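Local coordinates for protein cell death-related nuclease 4 (Caenorhabditis elegans, PDB 5DK5) that digests RNA and DNA as a metal-dependent 3'-5' exonuclease and takes part in DNA degradation during apoptosis, at residues D25-S30 / H189-D194; C39-F44 / K64-V69; T29-N34 / T75-D80; D54-D59 / I198-Q203; N71-K76 / I84-I89. One frame throughout, in Å; residues are numbered along the deposited sequence.

Interaction 1. Residues D25-S30 / H189-D194; sequences DFETTS and HDAMDD
The magnesium site of this DEDDh-family exonuclease is assembled where Asp-25 and Glu-27 of strand 20-28 face Ala-191 and Asp-194 in the first turn of helix 191-207. All three acidic residues are magnesium ligands of the enzyme, and here the side chain of Asp-25 lies about 3 Å from the bound ion. CG of Asp-25 stands anti to its backbone N (chi1 -178°), and beyond it the two oxygens divide: OD1 rests on Ala-191 CB at 3.1 Å, whereas OD2 meets Asp-194 CB at 3.2 Å. Glu-27, its chain bent at chi2, lays CG on Ala-191 CB (3.6 Å). Its OE2 comes within 3.4 Å of Asp-194 OD2, the two carboxylate planes being 87° apart. No hydrogen bond links the segments. An alanine in place of Asp-25 would probably cost the magnesium ion a ligand and open a gap beside the CB atoms of Ala-191 and Asp-194. Asp-194 OD2 is also hydrogen-bonded to N4 of a bound MES molecule. Asp-190 is the N-cap of the helix, the Phe-26 side chain packs on Ile-129 and Ala-130 of helix 124-136, and strand 41-50 pairs with strand 20-28 through its backbone.

Interaction 2. Residues C39-F44 / K64-V69; sequences CEVIQF and KYVKPV
Val-66 packs its CG2 on Val-41 CG1 at 4.1 Å and, more distantly, on CB of Phe-44, while its CG1 sits against the carbonyl oxygen of Val-41. Further along, Ile-42 brings CG2 to 3.9 Å from Pro-68 CG; with chi1 at 54° CG1 lies between the backbone N and the carbonyl carbon, and CG2 lies anti to the carbonyl carbon. Val-66 N reaches Ile-42 O at 2.8 Å from well above the carbonyl plane, and Phe-44 and Lys-64 form a hydrogen-bonded antiparallel pair. Gln-43 and Tyr-65 lie side by side, pointing the same way, with Gln-43 CD 3.9 Å from Tyr-65 CE1. At the polar edge Glu-40 OE2 accepts from Val-69 N at 2.8 Å, nearly straight (168°), on the syn side but tilted out of the carboxylate plane; it also accepts from Leu-70 N, while OE1 takes Asn-71 N, so the carboxylate gathers three successive backbone amides. Ile-42 and Gln-43 together face Glu-27 as a classic beta bulge, in the hairpin of strands 41-50 and 55-65.

Interaction 3. Residues T29-N34 / T75-D80; sequences TSDAAN and TKNCVD
Thr-75 OG1 donates to Ser-30 O at 2.8 Å and itself accepts from Cys-78 N at 3.2 Å. Both bonds depend on chi1 of 67°, which sets OG1 between the backbone N and the carbonyl carbon, over the start of the helix. Asn-77 adopts the same kind of first torsion (chi1 60°), carrying its amide CG toward the loop. Its OD1 accepts from Ala-32 N at 3.0 Å; the bond is almost straight at the hydrogen (174°), though the donor lies above the carbonyl plane. ND2 makes only a weak bond to Asp-31 OD1, at 3.4 Å, while Asp-31 OD2 takes Lys-76 N of the second subunit. One water, donating to Asn-77 OD1, also bonds Ser-30 OG; another accepts from Ser-30 N and Thr-75 N. Cys-78 places CB 3.7 Å from Ser-30 OG and its SG 4.0 Å from Thr-29 CA. The arrangement is a threonine N-cap of helix 76-82 that also anchors the loop following metal-binding strand 20-28, at the contact with the second subunit.

Interaction 4. Residues D54-D59 / I198-Q203; sequences DKIRED and IATILQ
Gln-203 NE2 is held by two acceptors: Asp-54 O, through a weak bond at 3.3 Å, and a water at 3.1 Å. The same water also accepts from Ile-56 N, so it spans helix and strand. Gln-203 reaches this place on an extended chain, CG anti to the backbone N (chi1 -176°). Asp-54 crosses it at about a right angle, its OD1 3.4 Å from Gln-203 CG and its carboxylate plane turned 73° from the amide; the polar partner of that oxygen is Tyr-49 OH. Ile-56 fills the middle of the contact. Its CD1 touches Gln-203 OE1 at 3.5 Å and the carbonyl oxygen of Ala-199 at 3.7 Å, while CG2 lies 4.1 Å from Ala-199 CB. Thr-200 OG1 lies beside CD1 as well but is bonded to Leu-196 O within the helix. Strand 55-57 runs nearly antiparallel to helix 198-203 (165°), their axes 9.3 Å apart at closest, and a G1 beta bulge at Asp-54 and Lys-55, opposite Asp-50, leads into it. With one weak direct bond and one bridging water, the polar part is loosely bonded, and the apolar packing is that of Ile-56 on Ala-199, between the edge strand and the helix.

Interaction 5. Residues N71-K76 / I84-I89; sequences NRTLTK and IPQRSI
Leu-74 and Ile-89 reach toward each other tip to tip, Ile-89 CD1 standing 3.6 Å from Leu-74 CG, while Leu-74 CD1 turns to Ile-84 CG2 at 4.2 Å. Obliquely across Leu-74 lies Gln-86. Its CG is anti to the backbone N (chi1 -175°) and the chain then bends at chi2, which takes CD toward the loop. The amide there meets two backbone groups: OE1 accepts from Leu-74 N at 2.9 Å in its carbonyl plane, on a lone pair, and NE2 donates to Arg-72 O, also at 2.9 Å. NE2 has a further partner in Asp-90 OD1, and these three bonds together fix the flip of the amide; a water lies between OE1 and Leu-74 O. An alanine in place of Gln-86 would probably leave Leu-74 N and Arg-72 O without these mates and free the loop to shift. Thr-73 turns away, its OG1 bonded to His-300 of the second subunit. One side-chain amide thus takes both a backbone donor and a backbone acceptor of the irregular loop, beside a small apolar cluster.

Overall arrangement
Interactions 1, 2 and 5 are buried, interaction 3 only partly, and interaction 4 lies at the surface. Interactions 1 and 4 both use helix 191-207, but the first sets carboxylates around a metal with no hydrogen bond between its segments, whereas the second joins the helix to an edge strand by an isoleucine, a weak glutamine bond and a water. Interaction 2 pairs strands 41-50 and 55-65, and its inner strand is bonded to that of interaction 1 (Glu-27 O to Ile-42 N, 2.8 Å). Interactions 3 and 5 share Thr-75 and Lys-76, tie loops to helix starts through side-chain bonds to backbone, and both touch the second subunit. Interaction 4 stands apart, its centre about 29 Å from those of 3 and 5.

Interaction 1. Residues D25-S30 / H189-D194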
# COMPACT_ATOMS: atom_id res chain seq x y z
N ASP B 25 15.17 -17.05 2.46
CA ASP B 25 14.68 -16.04 1.53
C ASP B 25 13.41 -15.35 2.03
O ASP B 25 12.42 -16.01 2.36
CB ASP B 25 14.40 -16.66 0.16
CG ASP B 25 13.94 -15.63 -0.86
OD1 ASP B 25 12.74 -15.31 -0.88
OD2 ASP B 25 14.79 -15.15 -1.63
N PHE B 26 13.45 -14.02 2.07
CA PHE B 26 12.28 -13.22 2.40
C PHE B 26 11.78 -12.47 1.17
O PHE B 26 12.57 -11.99 0.36
CB PHE B 26 12.60 -12.20 3.50
CG PHE B 26 12.79 -12.81 4.86
CD1 PHE B 26 11.80 -13.59 5.44
CD2 PHE B 26 13.94 -12.57 5.58
CE1 PHE B 26 11.97 -14.13 6.70
CE2 PHE B 26 14.12 -13.11 6.84
CZ PHE B 26 13.13 -13.89 7.40
N GLU B 27 10.46 -12.41 1.02
CA GLU B 27 9.82 -11.50 0.08
C GLU B 27 8.98 -10.53 0.89
O GLU B 27 8.41 -10.90 1.91
CB GLU B 27 8.97 -12.26 -0.93
CG GLU B 27 9.76 -13.27 -1.75
CD GLU B 27 10.86 -12.64 -2.58
OE1 GLU B 27 10.68 -11.50 -3.05
OE2 GLU B 27 11.91 -13.29 -2.76
N THR B 28 8.93 -9.28 0.44
CA THR B 28 8.27 -8.22 1.20
C THR B 28 7.27 -7.44 0.37
O THR B 28 7.23 -7.54 -0.86
CB THR B 28 9.30 -7.21 1.76
OG1 THR B 28 9.82 -6.39 0.70
CG2 THR B 28 10.45 -7.92 2.46
N THR B 29 6.45 -6.65 1.05
CA THR B 29 5.65 -5.63 0.39
C THR B 29 6.61 -4.63 -0.23
O THR B 29 7.74 -4.49 0.23
CB THR B 29 4.70 -4.92 1.36
OG1 THR B 29 5.45 -4.39 2.46
CG2 THR B 29 3.65 -5.89 1.89
N SER B 30 6.16 -3.94 -1.27
CA SER B 30 7.01 -2.97 -1.94
C SER B 30 6.24 -2.09 -2.91
O SER B 30 5.12 -2.42 -3.31
CB SER B 30 8.14 -3.68 -2.69
OG SER B 30 7.62 -4.57 -3.65
N HIS B 189 7.64 -19.75 -8.94
CA HIS B 189 7.84 -18.34 -9.26
C HIS B 189 7.66 -17.45 -8.03
O HIS B 189 6.99 -16.42 -8.09
CB HIS B 189 6.88 -17.91 -10.37
CG HIS B 189 7.13 -18.58 -11.68
ND1 HIS B 189 8.29 -18.40 -12.41
CD2 HIS B 189 6.37 -19.44 -12.41
CE1 HIS B 189 8.23 -19.11 -13.52
NE2 HIS B 189 7.08 -19.75 -13.54
N ASP B 190 8.26 -17.86 -6.91
CA ASP B 190 8.18 -17.09 -5.68
C ASP B 190 9.45 -17.27 -4.84
O ASP B 190 10.52 -17.58 -5.37
CB ASP B 190 6.93 -17.50 -4.89
CG ASP B 190 6.92 -18.97 -4.51
OD1 ASP B 190 7.96 -19.65 -4.66
OD2 ASP B 190 5.86 -19.45 -4.04
N ALA B 191 9.33 -17.08 -3.53
CA ALA B 191 10.47 -17.15 -2.62
C ALA B 191 11.18 -18.50 -2.66
O ALA B 191 12.41 -18.56 -2.61
CB ALA B 191 10.02 -16.86 -1.20
N MET B 192 10.41 -19.57 -2.76
CA MET B 192 10.98 -20.91 -2.70
C MET B 192 11.85 -21.18 -3.93
O MET B 192 12.82 -21.93 -3.86
CB MET B 192 9.87 -21.96 -2.59
CG MET B 192 10.37 -23.40 -2.47
SD MET B 192 11.56 -23.65 -1.13
CE MET B 192 10.57 -23.27 0.31
N ASP B 193 11.51 -20.55 -5.05
CA ASP B 193 12.31 -20.68 -6.26
C ASP B 193 13.69 -20.07 -6.05
O ASP B 193 14.70 -20.62 -6.49
CB ASP B 193 11.62 -20.02 -7.45
CG ASP B 193 10.47 -20.85 -7.99
OD1 ASP B 193 10.02 -21.78 -7.29
OD2 ASP B 193 10.02 -20.56 -9.12
N ASP B 194 13.73 -18.92 -5.37
CA ASP B 194 14.99 -18.28 -5.03
C ASP B 194 15.82 -19.21 -4.15
O ASP B 194 17.01 -19.38 -4.36
CB ASP B 194 14.76 -16.95 -4.33
CG ASP B 194 14.15 -15.90 -5.25
OD1 ASP B 194 13.68 -16.27 -6.34
OD2 ASP B 194 14.13 -14.71 -4.87

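Interaction 2. Residues C39-F44 / K64-V69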
# COMPACT_ATOMS: atom_id res chain seq x y z
N CYS B 39 8.86 -1.89 4.27
CA CYS B 39 8.78 -3.27 3.79
C CYS B 39 8.43 -4.25 4.90
O CYS B 39 9.12 -4.33 5.92
CB CYS B 39 10.11 -3.67 3.16
SG CYS B 39 10.59 -2.67 1.73
N GLU B 40 7.34 -4.99 4.69
CA GLU B 40 6.92 -6.06 5.60
C GLU B 40 7.05 -7.41 4.91
O GLU B 40 6.69 -7.55 3.74
CB GLU B 40 5.47 -5.85 6.04
CG GLU B 40 5.22 -4.58 6.82
CD GLU B 40 3.74 -4.36 7.07
OE1 GLU B 40 3.05 -3.89 6.14
OE2 GLU B 40 3.27 -4.67 8.18
N VAL B 41 7.54 -8.40 5.64
CA VAL B 41 7.66 -9.76 5.12
C VAL B 41 6.29 -10.32 4.77
O VAL B 41 5.36 -10.24 5.57
CB VAL B 41 8.35 -10.69 6.14
CG1 VAL B 41 8.39 -12.13 5.62
CG2 VAL B 41 9.75 -10.20 6.45
N ILE B 42 6.17 -10.90 3.57
CA ILE B 42 4.92 -11.52 3.13
C ILE B 42 5.12 -12.97 2.71
O ILE B 42 4.16 -13.71 2.50
CB ILE B 42 4.28 -10.74 1.97
CG1 ILE B 42 5.28 -10.55 0.83
CG2 ILE B 42 3.77 -9.38 2.47
CD1 ILE B 42 4.68 -9.86 -0.39
N GLN B 43 6.38 -13.39 2.59
CA GLN B 43 6.69 -14.81 2.40
C GLN B 43 8.01 -15.17 3.08
O GLN B 43 8.98 -14.42 3.02
CB GLN B 43 6.74 -15.17 0.92
CG GLN B 43 6.85 -16.67 0.68
CD GLN B 43 6.62 -17.06 -0.77
OE1 GLN B 43 6.56 -16.21 -1.65
NE2 GLN B 43 6.50 -18.36 -1.01
N PHE B 44 8.01 -16.34 3.72
CA PHE B 44 9.12 -16.81 4.54
C PHE B 44 9.51 -18.20 4.06
O PHE B 44 8.82 -19.18 4.34
CB PHE B 44 8.70 -16.82 6.02
CG PHE B 44 9.84 -16.90 7.00
CD1 PHE B 44 11.07 -17.41 6.64
CD2 PHE B 44 9.65 -16.46 8.30
CE1 PHE B 44 12.10 -17.48 7.56
CE2 PHE B 44 10.68 -16.52 9.22
CZ PHE B 44 11.91 -17.03 8.85
N LYS B 64 6.05 -20.30 4.34
CA LYS B 64 4.82 -19.70 4.83
C LYS B 64 4.61 -18.31 4.23
O LYS B 64 5.56 -17.56 4.02
CB LYS B 64 4.84 -19.60 6.36
CG LYS B 64 4.05 -20.68 7.08
CD LYS B 64 4.84 -21.96 7.23
CE LYS B 64 4.25 -22.84 8.32
NZ LYS B 64 2.84 -23.20 8.04
N TYR B 65 3.35 -17.98 3.97
CA TYR B 65 2.96 -16.62 3.65
C TYR B 65 2.81 -15.85 4.95
O TYR B 65 2.63 -16.45 6.01
CB TYR B 65 1.66 -16.59 2.85
CG TYR B 65 1.79 -17.19 1.46
CD1 TYR B 65 2.59 -16.59 0.50
CD2 TYR B 65 1.11 -18.35 1.11
CE1 TYR B 65 2.72 -17.12 -0.76
CE2 TYR B 65 1.22 -18.89 -0.15
CZ TYR B 65 2.03 -18.27 -1.09
OH TYR B 65 2.16 -18.80 -2.35
N VAL B 66 2.90 -14.53 4.87
CA VAL B 66 2.78 -13.67 6.04
C VAL B 66 1.86 -12.49 5.74
O VAL B 66 1.97 -11.86 4.69
CB VAL B 66 4.16 -13.13 6.49
CG1 VAL B 66 4.03 -12.27 7.74
CG2 VAL B 66 5.12 -14.28 6.75
N LYS B 67 0.94 -12.21 6.66
CA LYS B 67 0.02 -11.09 6.50
C LYS B 67 0.65 -9.79 7.01
O LYS B 67 0.96 -9.68 8.20
CB LYS B 67 -1.29 -11.35 7.23
CG LYS B 67 -2.33 -10.24 7.05
CD LYS B 67 -3.50 -10.39 7.99
CE LYS B 67 -4.43 -11.51 7.57
NZ LYS B 67 -5.55 -11.69 8.52
N PRO B 68 0.86 -8.80 6.12
CA PRO B 68 1.36 -7.49 6.56
C PRO B 68 0.26 -6.67 7.23
O PRO B 68 -0.91 -6.96 7.02
CB PRO B 68 1.81 -6.84 5.26
CG PRO B 68 0.92 -7.42 4.22
CD PRO B 68 0.62 -8.83 4.66
N VAL B 69 0.63 -5.66 8.03
CA VAL B 69 -0.35 -4.88 8.79
C VAL B 69 -0.27 -3.38 8.50
O VAL B 69 -1.22 -2.65 8.79
CB VAL B 69 -0.17 -5.10 10.31
CG1 VAL B 69 -0.42 -6.56 10.66
CG2 VAL B 69 1.21 -4.66 10.76

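Interaction 3. Residues T29-N34 / T75-D80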
# COMPACT_ATOMS: atom_id res chain seq x y z
N THR B 29 6.45 -6.65 1.05
CA THR B 29 5.65 -5.63 0.39
C THR B 29 6.61 -4.63 -0.23
O THR B 29 7.74 -4.49 0.23
CB THR B 29 4.70 -4.92 1.36
OG1 THR B 29 5.45 -4.39 2.46
CG2 THR B 29 3.65 -5.89 1.89
N SER B 30 6.16 -3.94 -1.27
CA SER B 30 7.01 -2.97 -1.94
C SER B 30 6.24 -2.09 -2.91
O SER B 30 5.12 -2.42 -3.31
CB SER B 30 8.14 -3.68 -2.69
OG SER B 30 7.62 -4.57 -3.65
N ASP B 31 6.85 -0.97 -3.26
CA ASP B 31 6.37 -0.09 -4.31
C ASP B 31 7.60 0.37 -5.09
O ASP B 31 8.24 1.35 -4.71
CB ASP B 31 5.59 1.09 -3.74
CG ASP B 31 4.95 1.95 -4.82
OD1 ASP B 31 4.58 1.40 -5.87
OD2 ASP B 31 4.83 3.17 -4.60
N ALA B 32 7.90 -0.34 -6.17
CA ALA B 32 9.18 -0.24 -6.87
C ALA B 32 9.74 1.18 -7.01
O ALA B 32 10.94 1.40 -6.85
CB ALA B 32 9.05 -0.86 -8.25
N ALA B 33 8.86 2.14 -7.28
CA ALA B 33 9.29 3.51 -7.56
C ALA B 33 9.63 4.29 -6.29
O ALA B 33 10.18 5.40 -6.37
CB ALA B 33 8.21 4.24 -8.35
N ASN B 34 9.31 3.73 -5.13
CA ASN B 34 9.54 4.40 -3.85
C ASN B 34 10.33 3.55 -2.86
O ASN B 34 9.88 2.47 -2.46
CB ASN B 34 8.20 4.79 -3.23
CG ASN B 34 8.37 5.52 -1.91
OD1 ASN B 34 9.39 6.17 -1.68
ND2 ASN B 34 7.37 5.42 -1.05
N THR B 75 0.69 -3.96 -3.81
CA THR B 75 0.68 -3.18 -5.04
C THR B 75 0.80 -4.14 -6.22
O THR B 75 1.23 -5.28 -6.05
CB THR B 75 1.82 -2.15 -5.09
OG1 THR B 75 3.08 -2.83 -5.17
CG2 THR B 75 1.80 -1.26 -3.86
N LYS B 76 0.41 -3.68 -7.40
CA LYS B 76 0.44 -4.53 -8.58
C LYS B 76 1.87 -4.96 -8.91
O LYS B 76 2.11 -6.11 -9.28
CB LYS B 76 -0.19 -3.81 -9.77
CG LYS B 76 -0.24 -4.62 -11.06
CD LYS B 76 -1.10 -5.86 -10.91
CE LYS B 76 -1.07 -6.71 -12.18
NZ LYS B 76 -1.51 -5.95 -13.38
N ASN B 77 2.82 -4.03 -8.77
CA ASN B 77 4.21 -4.33 -9.09
C ASN B 77 4.83 -5.27 -8.06
O ASN B 77 5.74 -6.03 -8.38
CB ASN B 77 5.03 -3.03 -9.19
CG ASN B 77 5.03 -2.23 -7.90
OD1 ASN B 77 5.91 -2.38 -7.06
ND2 ASN B 77 4.04 -1.35 -7.75
N CYS B 78 4.32 -5.24 -6.83
CA CYS B 78 4.76 -6.18 -5.81
C CYS B 78 4.31 -7.60 -6.16
O CYS B 78 5.09 -8.54 -6.08
CB CYS B 78 4.21 -5.78 -4.44
SG CYS B 78 4.53 -7.01 -3.14
N VAL B 79 3.05 -7.73 -6.56
CA VAL B 79 2.51 -9.02 -6.98
C VAL B 79 3.26 -9.58 -8.18
O VAL B 79 3.59 -10.76 -8.22
CB VAL B 79 1.01 -8.91 -7.33
CG1 VAL B 79 0.50 -10.21 -7.95
CG2 VAL B 79 0.20 -8.57 -6.09
N ASP B 80 3.53 -8.72 -9.16
CA ASP B 80 4.23 -9.13 -10.37
C ASP B 80 5.65 -9.59 -10.06
O ASP B 80 6.18 -10.48 -10.73
CB ASP B 80 4.26 -7.99 -11.39
CG ASP B 80 2.89 -7.67 -11.97
OD1 ASP B 80 1.99 -8.52 -11.87
OD2 ASP B 80 2.73 -6.57 -12.53
O HOH W 1 3.14 -3.73 -1.75
O HOH W 2 7.96 -3.78 -6.30

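Interaction 4. Residues D54-D59 / I198-Q203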
# COMPACT_ATOMS: atom_id res chain seq x y z
N ASP B 54 26.29 -33.67 0.97
CA ASP B 54 26.13 -32.92 -0.27
C ASP B 54 24.75 -33.16 -0.88
O ASP B 54 24.63 -33.63 -2.01
CB ASP B 54 27.23 -33.31 -1.27
CG ASP B 54 27.23 -32.43 -2.50
OD1 ASP B 54 26.90 -31.23 -2.38
OD2 ASP B 54 27.56 -32.94 -3.60
N LYS B 55 23.70 -32.84 -0.12
CA LYS B 55 22.34 -33.12 -0.54
C LYS B 55 21.39 -31.97 -0.23
O LYS B 55 21.22 -31.59 0.93
CB LYS B 55 21.83 -34.41 0.13
CG LYS B 55 20.41 -34.81 -0.25
CD LYS B 55 20.27 -35.04 -1.75
CE LYS B 55 18.85 -35.41 -2.12
NZ LYS B 55 18.69 -35.55 -3.59
N ILE B 56 20.78 -31.42 -1.27
CA ILE B 56 19.72 -30.43 -1.11
C ILE B 56 18.45 -31.13 -0.66
O ILE B 56 17.86 -31.90 -1.41
CB ILE B 56 19.46 -29.65 -2.41
CG1 ILE B 56 20.73 -28.93 -2.87
CG2 ILE B 56 18.31 -28.65 -2.22
CD1 ILE B 56 20.61 -28.22 -4.20
N ARG B 57 18.03 -30.86 0.57
CA ARG B 57 16.87 -31.51 1.16
C ARG B 57 15.61 -30.68 0.95
O ARG B 57 15.21 -29.91 1.82
CB ARG B 57 17.10 -31.76 2.65
CG ARG B 57 18.30 -32.65 2.96
CD ARG B 57 18.10 -34.06 2.43
NE ARG B 57 16.89 -34.67 2.95
CZ ARG B 57 16.80 -35.30 4.12
NH1 ARG B 57 17.86 -35.41 4.91
NH2 ARG B 57 15.64 -35.81 4.51
N GLU B 58 14.97 -30.86 -0.20
CA GLU B 58 13.75 -30.14 -0.52
C GLU B 58 12.61 -30.60 0.38
O GLU B 58 11.63 -29.88 0.58
CB GLU B 58 13.38 -30.33 -1.99
CG GLU B 58 14.44 -29.82 -2.96
CD GLU B 58 13.97 -29.78 -4.40
OE1 GLU B 58 14.82 -29.64 -5.30
OE2 GLU B 58 12.74 -29.87 -4.64
N ASP B 59 12.73 -31.81 0.92
CA ASP B 59 11.75 -32.34 1.86
C ASP B 59 11.85 -31.64 3.21
O ASP B 59 10.89 -31.62 3.98
CB ASP B 59 11.94 -33.85 2.03
CG ASP B 59 13.35 -34.23 2.43
OD1 ASP B 59 14.30 -33.53 2.00
OD2 ASP B 59 13.52 -35.22 3.16
N ILE B 198 19.47 -20.64 -5.13
CA ILE B 198 20.62 -20.37 -4.27
C ILE B 198 21.23 -21.67 -3.77
O ILE B 198 22.45 -21.80 -3.70
CB ILE B 198 20.21 -19.49 -3.06
CG1 ILE B 198 19.82 -18.09 -3.53
CG2 ILE B 198 21.36 -19.39 -2.05
CD1 ILE B 198 19.12 -17.25 -2.47
N ALA B 199 20.38 -22.64 -3.44
CA ALA B 199 20.83 -23.93 -2.96
C ALA B 199 21.63 -24.67 -4.02
O ALA B 199 22.69 -25.24 -3.74
CB ALA B 199 19.65 -24.78 -2.51
N THR B 200 21.13 -24.66 -5.26
CA THR B 200 21.81 -25.32 -6.36
C THR B 200 23.13 -24.62 -6.67
O THR B 200 24.14 -25.28 -6.95
CB THR B 200 20.93 -25.35 -7.62
OG1 THR B 200 19.67 -25.94 -7.31
CG2 THR B 200 21.60 -26.14 -8.74
N ILE B 201 23.12 -23.30 -6.62
CA ILE B 201 24.34 -22.51 -6.79
C ILE B 201 25.33 -22.87 -5.69
O ILE B 201 26.50 -23.13 -5.96
CB ILE B 201 24.05 -21.00 -6.77
CG1 ILE B 201 23.27 -20.59 -8.02
CG2 ILE B 201 25.35 -20.19 -6.70
CD1 ILE B 201 22.57 -19.25 -7.89
N LEU B 202 24.84 -22.87 -4.45
CA LEU B 202 25.66 -23.20 -3.29
C LEU B 202 26.32 -24.57 -3.47
O LEU B 202 27.51 -24.73 -3.20
CB LEU B 202 24.81 -23.19 -2.02
CG LEU B 202 25.47 -23.70 -0.73
CD1 LEU B 202 26.65 -22.84 -0.34
CD2 LEU B 202 24.45 -23.76 0.39
N GLN B 203 25.53 -25.54 -3.92
CA GLN B 203 26.02 -26.90 -4.14
C GLN B 203 27.11 -26.93 -5.21
O GLN B 203 28.19 -27.46 -4.99
CB GLN B 203 24.87 -27.82 -4.53
CG GLN B 203 25.25 -29.28 -4.67
CD GLN B 203 24.06 -30.16 -4.99
OE1 GLN B 203 23.26 -29.86 -5.88
NE2 GLN B 203 23.92 -31.26 -4.26
O HOH W 3 21.02 -32.41 -4.05

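Interaction 5. Residues N71-K76 / I84-I89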
# COMPACT_ATOMS: atom_id res chain seq x y z
N ASN B 71 0.73 -2.09 5.28
CA ASN B 71 0.18 -2.03 3.93
C ASN B 71 -0.40 -3.39 3.57
O ASN B 71 0.33 -4.31 3.19
CB ASN B 71 1.23 -1.60 2.92
CG ASN B 71 1.69 -0.17 3.13
OD1 ASN B 71 0.97 0.78 2.80
ND2 ASN B 71 2.88 -0.00 3.69
N ARG B 72 -1.72 -3.50 3.70
CA ARG B 72 -2.39 -4.79 3.65
C ARG B 72 -2.80 -5.19 2.24
O ARG B 72 -3.14 -6.35 2.00
CB ARG B 72 -3.61 -4.77 4.57
CG ARG B 72 -3.24 -4.43 6.00
CD ARG B 72 -4.44 -4.32 6.91
NE ARG B 72 -4.11 -3.51 8.08
CZ ARG B 72 -4.93 -3.30 9.11
NH1 ARG B 72 -6.14 -3.84 9.13
NH2 ARG B 72 -4.52 -2.55 10.12
N THR B 73 -2.77 -4.24 1.31
CA THR B 73 -3.03 -4.51 -0.10
C THR B 73 -1.72 -4.47 -0.88
O THR B 73 -1.08 -3.42 -0.96
CB THR B 73 -4.01 -3.50 -0.72
OG1 THR B 73 -5.14 -3.32 0.14
CG2 THR B 73 -4.48 -3.98 -2.08
N LEU B 74 -1.32 -5.60 -1.44
CA LEU B 74 -0.13 -5.65 -2.28
C LEU B 74 -0.31 -4.78 -3.52
O LEU B 74 -1.34 -4.86 -4.19
CB LEU B 74 0.19 -7.08 -2.69
CG LEU B 74 0.44 -8.11 -1.59
CD1 LEU B 74 0.89 -9.43 -2.21
CD2 LEU B 74 1.47 -7.61 -0.58
N THR B 75 0.69 -3.96 -3.81
CA THR B 75 0.68 -3.18 -5.04
C THR B 75 0.80 -4.14 -6.22
O THR B 75 1.23 -5.28 -6.05
CB THR B 75 1.82 -2.15 -5.09
OG1 THR B 75 3.08 -2.83 -5.17
CG2 THR B 75 1.80 -1.26 -3.86
N LYS B 76 0.41 -3.68 -7.40
CA LYS B 76 0.44 -4.53 -8.58
C LYS B 76 1.87 -4.96 -8.91
O LYS B 76 2.11 -6.11 -9.28
CB LYS B 76 -0.19 -3.81 -9.77
CG LYS B 76 -0.24 -4.62 -11.06
CD LYS B 76 -1.10 -5.86 -10.91
CE LYS B 76 -1.07 -6.71 -12.18
NZ LYS B 76 -1.51 -5.95 -13.38
N ILE B 84 3.21 -13.40 -5.54
CA ILE B 84 2.28 -13.69 -4.45
C ILE B 84 0.92 -13.05 -4.74
O ILE B 84 0.84 -11.84 -4.96
CB ILE B 84 2.82 -13.17 -3.11
CG1 ILE B 84 4.18 -13.81 -2.81
CG2 ILE B 84 1.84 -13.47 -1.98
CD1 ILE B 84 4.88 -13.24 -1.59
N PRO B 85 -0.16 -13.86 -4.74
CA PRO B 85 -1.49 -13.28 -4.92
C PRO B 85 -2.05 -12.71 -3.62
O PRO B 85 -1.66 -13.14 -2.54
CB PRO B 85 -2.32 -14.47 -5.40
CG PRO B 85 -1.68 -15.64 -4.77
CD PRO B 85 -0.20 -15.33 -4.70
N GLN B 86 -2.95 -11.74 -3.74
CA GLN B 86 -3.54 -11.08 -2.58
C GLN B 86 -4.23 -12.07 -1.65
O GLN B 86 -4.14 -11.95 -0.43
CB GLN B 86 -4.53 -10.01 -3.03
CG GLN B 86 -5.10 -9.18 -1.89
CD GLN B 86 -4.04 -8.38 -1.17
OE1 GLN B 86 -3.19 -7.75 -1.80
NE2 GLN B 86 -4.08 -8.40 0.15
N ARG B 87 -4.91 -13.05 -2.23
CA ARG B 87 -5.67 -14.02 -1.45
C ARG B 87 -4.77 -14.80 -0.49
O ARG B 87 -5.21 -15.21 0.59
CB ARG B 87 -6.42 -14.98 -2.37
CG ARG B 87 -5.52 -15.79 -3.30
CD ARG B 87 -6.33 -16.62 -4.28
NE ARG B 87 -5.48 -17.42 -5.16
CZ ARG B 87 -5.01 -18.63 -4.87
NH1 ARG B 87 -5.29 -19.20 -3.71
NH2 ARG B 87 -4.25 -19.26 -5.74
N SER B 88 -3.52 -14.99 -0.87
CA SER B 88 -2.60 -15.80 -0.08
C SER B 88 -2.18 -15.11 1.22
O SER B 88 -1.96 -15.78 2.23
CB SER B 88 -1.36 -16.16 -0.90
OG SER B 88 -1.65 -17.17 -1.85
N ILE B 89 -2.08 -13.79 1.21
CA ILE B 89 -1.69 -13.06 2.41
C ILE B 89 -2.90 -12.67 3.25
O ILE B 89 -2.78 -12.46 4.46
CB ILE B 89 -0.87 -11.78 2.08
CG1 ILE B 89 -1.69 -10.76 1.29
CG2 ILE B 89 0.39 -12.15 1.29
CD1 ILE B 89 -1.11 -9.37 1.35
O HOH W 4 -3.03 -6.64 -4.16